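Local coordinates for protein 3-dehydroshikimate dehydratase (Bacillus anthracis, PDB 3DX5) that catalyses the manganese-dependent dehydration of 3-dehydroshikimate to 3,4-dihydroxybenzoate, a step in the biosynthesis of the siderophore petrobactin, at residues A[6-14]-A[216-224]. Residues are numbered along the deposited sequence; the frame is centred on the assembly and turned at random.
Sequences CTISFRHQL and VYAAAGNRT. With DHB (3,4-dihydroxybenzoic acid), chain D.
Arg11 sets off with CG wedged between its backbone N and carbonyl carbon (chi1 70°) and then runs extended to NE, which carries its guanidinium to the C-terminal end of helix 213-217. There it grips one atom side-on: NE lies 2.9 Å from Val216 O and NH2 3.0 Å from the same Val216 O, with the oxygen close to the guanidinium plane. NH1 turns back to its own loop and donates to Ile8 O at 3.1 Å, and NH2 has a second acceptor in Phe255 O, so bonds on all three nitrogens fix the rotation of the group. Val216 CG1 packs over one of its faces.

His12 has CG anti to its carbonyl carbon (chi1 -64°), and its ring slips between Arg11 CG on one face and Ala219 CA on the other, the latter a CH-pi contact 3.7 Å from the ring centroid. NE2 donates to Tyr217 O at 2.8 Å; the oxygen lies in the imidazole plane, but NE2 stands above the carbonyl plane. On the ring's other nitrogen, a water bonded to His12 ND1 at 2.8 Å accepts from Arg223 NH2. The Arg223 guanidinium lies almost parallel to the imidazole, and Arg11 NH2 lies over the rim of one guanidinium face, 3.5 Å from Arg223 NH2; Arg223 NH1 is held by Asn215 O.

On the ligand side, Tyr217 OH donates to O1 of 3,4-dihydroxybenzoate at 2.6 Å, and Ile8 CD1 touches the same carboxylate. Two loops, one following strand 2-6 and the other leaving helix 213-217, thus meet at the substrate pocket of a xylose isomerase-like TIM barrel, Ile8 and Tyr217 forming part of its lining.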
loop_
_atom_site.group_PDB
_atom_site.type_symbol
_atom_site.label_atom_id
_atom_site.label_comp_id
_atom_site.label_asym_id
_atom_site.label_seq_id
_atom_site.Cartn_x
_atom_site.Cartn_y
_atom_site.Cartn_z
ATOM N N CYS A 6 -12.210 6.425 6.271
ATOM C CA CYS A 6 -10.848 6.727 5.798
ATOM C C CYS A 6 -10.607 6.051 4.476
ATOM O O CYS A 6 -10.771 4.836 4.382
ATOM C CB CYS A 6 -9.788 6.094 6.676
ATOM S SG CYS A 6 -10.040 6.323 8.338
ATOM N N THR A 7 -10.147 6.799 3.488
ATOM C CA THR A 7 -9.779 6.176 2.198
ATOM C C THR A 7 -8.585 5.202 2.306
ATOM O O THR A 7 -8.465 4.320 1.479
ATOM C CB THR A 7 -9.551 7.223 1.092
ATOM O OG1 THR A 7 -8.325 7.919 1.326
ATOM C CG2 THR A 7 -10.735 8.233 1.061
ATOM N N ILE A 8 -7.748 5.332 3.352
ATOM C CA ILE A 8 -6.710 4.321 3.598
ATOM C C ILE A 8 -7.288 2.881 3.759
ATOM O O ILE A 8 -6.608 1.918 3.459
ATOM C CB ILE A 8 -5.810 4.690 4.817
ATOM C CG1 ILE A 8 -4.476 3.906 4.788
ATOM C CG2 ILE A 8 -6.580 4.583 6.172
ATOM C CD1 ILE A 8 -3.390 4.436 5.863
ATOM N N SER A 9 -8.553 2.749 4.186
ATOM C CA SER A 9 -9.192 1.425 4.300
ATOM C C SER A 9 -9.274 0.726 2.952
ATOM O O SER A 9 -9.465 -0.499 2.888
ATOM C CB SER A 9 -10.619 1.542 4.936
ATOM O OG SER A 9 -10.502 2.079 6.254
ATOM N N PHE A 10 -9.163 1.510 1.872
ATOM C CA PHE A 10 -9.324 0.981 0.496
ATOM C C PHE A 10 -7.988 0.894 -0.252
ATOM O O PHE A 10 -7.981 0.761 -1.477
ATOM C CB PHE A 10 -10.309 1.888 -0.270
ATOM C CG PHE A 10 -11.677 1.882 0.323
ATOM C CD1 PHE A 10 -12.616 0.923 -0.092
ATOM C CD2 PHE A 10 -12.017 2.780 1.343
ATOM C CE1 PHE A 10 -13.890 0.862 0.492
ATOM C CE2 PHE A 10 -13.280 2.724 1.951
ATOM C CZ PHE A 10 -14.218 1.765 1.525
ATOM N N ARG A 11 -6.866 0.965 0.484
ATOM C CA ARG A 11 -5.504 1.054 -0.128
ATOM C C ARG A 11 -5.134 -0.196 -0.950
ATOM O O ARG A 11 -4.215 -0.145 -1.768
ATOM C CB ARG A 11 -4.455 1.297 0.978
ATOM C CG ARG A 11 -4.228 0.035 1.925
ATOM C CD ARG A 11 -3.635 0.426 3.333
ATOM N NE ARG A 11 -3.563 -0.790 4.173
ATOM C CZ ARG A 11 -4.643 -1.400 4.688
ATOM N NH1 ARG A 11 -5.858 -0.855 4.559
ATOM N NH2 ARG A 11 -4.511 -2.533 5.365
ATOM N N HIS A 12 -5.821 -1.319 -0.695
ATOM C CA HIS A 12 -5.573 -2.575 -1.404
ATOM C C HIS A 12 -6.682 -3.040 -2.354
ATOM O O HIS A 12 -6.802 -4.234 -2.679
ATOM C CB HIS A 12 -5.186 -3.684 -0.413
ATOM C CG HIS A 12 -3.898 -3.402 0.296
ATOM N ND1 HIS A 12 -3.758 -3.537 1.656
ATOM C CD2 HIS A 12 -2.707 -2.937 -0.163
ATOM C CE1 HIS A 12 -2.525 -3.218 2.006
ATOM N NE2 HIS A 12 -1.869 -2.835 0.922
ATOM N N GLN A 13 -7.453 -2.089 -2.862
ATOM C CA GLN A 13 -8.440 -2.437 -3.860
ATOM C C GLN A 13 -8.569 -1.316 -4.900
ATOM O O GLN A 13 -8.236 -0.160 -4.628
ATOM C CB GLN A 13 -9.792 -2.777 -3.186
ATOM C CG GLN A 13 -10.471 -1.620 -2.498
ATOM C CD GLN A 13 -11.488 -2.098 -1.421
ATOM O OE1 GLN A 13 -11.118 -2.415 -0.277
ATOM N NE2 GLN A 13 -12.755 -2.103 -1.777
ATOM N N LEU A 14 -9.024 -1.676 -6.100
ATOM C CA LEU A 14 -9.244 -0.715 -7.162
ATOM C C LEU A 14 -10.628 -0.135 -6.938
ATOM O O LEU A 14 -11.603 -0.853 -7.056
ATOM C CB LEU A 14 -9.198 -1.433 -8.529
ATOM C CG LEU A 14 -7.801 -1.945 -8.864
ATOM C CD1 LEU A 14 -7.818 -2.785 -10.142
ATOM C CD2 LEU A 14 -6.814 -0.763 -8.979
ATOM N N VAL A 216 0.502 -3.181 8.055
ATOM C CA VAL A 216 -0.686 -2.514 7.536
ATOM C C VAL A 216 -0.547 -2.193 6.035
ATOM O O VAL A 216 -1.502 -2.426 5.271
ATOM C CB VAL A 216 -1.044 -1.246 8.346
ATOM C CG1 VAL A 216 -2.119 -0.368 7.594
ATOM C CG2 VAL A 216 -1.569 -1.632 9.737
ATOM N N TYR A 217 0.623 -1.690 5.606
ATOM C CA TYR A 217 0.777 -1.262 4.205
ATOM C C TYR A 217 0.953 -2.411 3.208
ATOM O O TYR A 217 0.662 -2.223 2.027
ATOM C CB TYR A 217 1.918 -0.238 4.004
ATOM C CG TYR A 217 1.865 0.925 4.979
ATOM C CD1 TYR A 217 0.633 1.489 5.380
ATOM C CD2 TYR A 217 3.055 1.477 5.482
ATOM C CE1 TYR A 217 0.591 2.566 6.311
ATOM C CE2 TYR A 217 3.018 2.548 6.378
ATOM C CZ TYR A 217 1.803 3.072 6.804
ATOM O OH TYR A 217 1.838 4.134 7.701
ATOM N N ALA A 218 1.469 -3.555 3.679
ATOM C CA ALA A 218 1.674 -4.769 2.853
ATOM C C ALA A 218 0.337 -5.451 2.495
ATOM O O ALA A 218 -0.495 -5.699 3.383
ATOM C CB ALA A 218 2.621 -5.774 3.587
ATOM N N ALA A 219 0.138 -5.747 1.211
ATOM C CA ALA A 219 -1.092 -6.417 0.739
ATOM C C ALA A 219 -1.287 -7.769 1.421
ATOM O O ALA A 219 -2.410 -8.137 1.749
ATOM C CB ALA A 219 -1.069 -6.611 -0.748
ATOM N N ALA A 220 -0.202 -8.504 1.640
ATOM C CA ALA A 220 -0.333 -9.819 2.221
ATOM C C ALA A 220 -0.191 -9.738 3.742
ATOM O O ALA A 220 -0.024 -10.757 4.395
ATOM C CB ALA A 220 0.709 -10.836 1.599
ATOM N N GLY A 221 -0.242 -8.535 4.303
ATOM C CA GLY A 221 -0.064 -8.366 5.745
ATOM C C GLY A 221 -1.134 -9.084 6.581
ATOM O O GLY A 221 -2.282 -9.241 6.153
ATOM N N ASN A 222 -0.740 -9.515 7.777
ATOM C CA ASN A 222 -1.616 -10.213 8.712
ATOM C C ASN A 222 -2.772 -9.318 9.213
ATOM O O ASN A 222 -2.542 -8.164 9.616
ATOM C CB ASN A 222 -0.751 -10.649 9.901
ATOM C CG ASN A 222 -1.445 -11.662 10.798
ATOM O OD1 ASN A 222 -2.539 -12.155 10.477
ATOM N ND2 ASN A 222 -0.798 -11.993 11.932
ATOM N N ARG A 223 -4.006 -9.820 9.172
ATOM C CA ARG A 223 -5.169 -9.063 9.693
ATOM C C ARG A 223 -5.793 -9.743 10.922
ATOM O O ARG A 223 -6.779 -9.246 11.462
ATOM C CB ARG A 223 -6.242 -8.835 8.605
ATOM C CG ARG A 223 -5.682 -8.244 7.261
ATOM C CD ARG A 223 -4.996 -6.880 7.441
ATOM N NE ARG A 223 -4.419 -6.404 6.189
ATOM C CZ ARG A 223 -3.176 -5.957 6.048
ATOM N NH1 ARG A 223 -2.351 -5.893 7.077
ATOM N NH2 ARG A 223 -2.767 -5.571 4.868
ATOM N N THR A 224 -5.215 -10.851 11.367
ATOM C CA THR A 224 -5.730 -11.592 12.536
ATOM C C THR A 224 -5.901 -10.684 13.735
ATOM O O THR A 224 -5.020 -9.869 14.032
ATOM C CB THR A 224 -4.784 -12.746 12.921
ATOM O OG1 THR A 224 -4.733 -13.641 11.829
ATOM C CG2 THR A 224 -5.263 -13.551 14.163
HETATM C C1 DHB D . -1.531 4.248 10.119
HETATM C C2 DHB D . -2.386 4.607 11.156
HETATM C C3 DHB D . -2.570 3.756 12.250
HETATM O O3 DHB D . -3.390 4.041 13.311
HETATM C C4 DHB D . -1.819 2.498 12.289
HETATM O O4 DHB D . -2.016 1.706 13.366
HETATM C C5 DHB D . -0.944 2.163 11.260
HETATM C C6 DHB D . -0.814 3.050 10.175
HETATM C C DHB D . -1.373 5.189 8.936
HETATM O O1 DHB D . -0.606 4.972 7.993
HETATM O O2 DHB D . -2.108 6.297 8.882
HETATM O O HOH W 1 -4.748 -5.840 2.846
#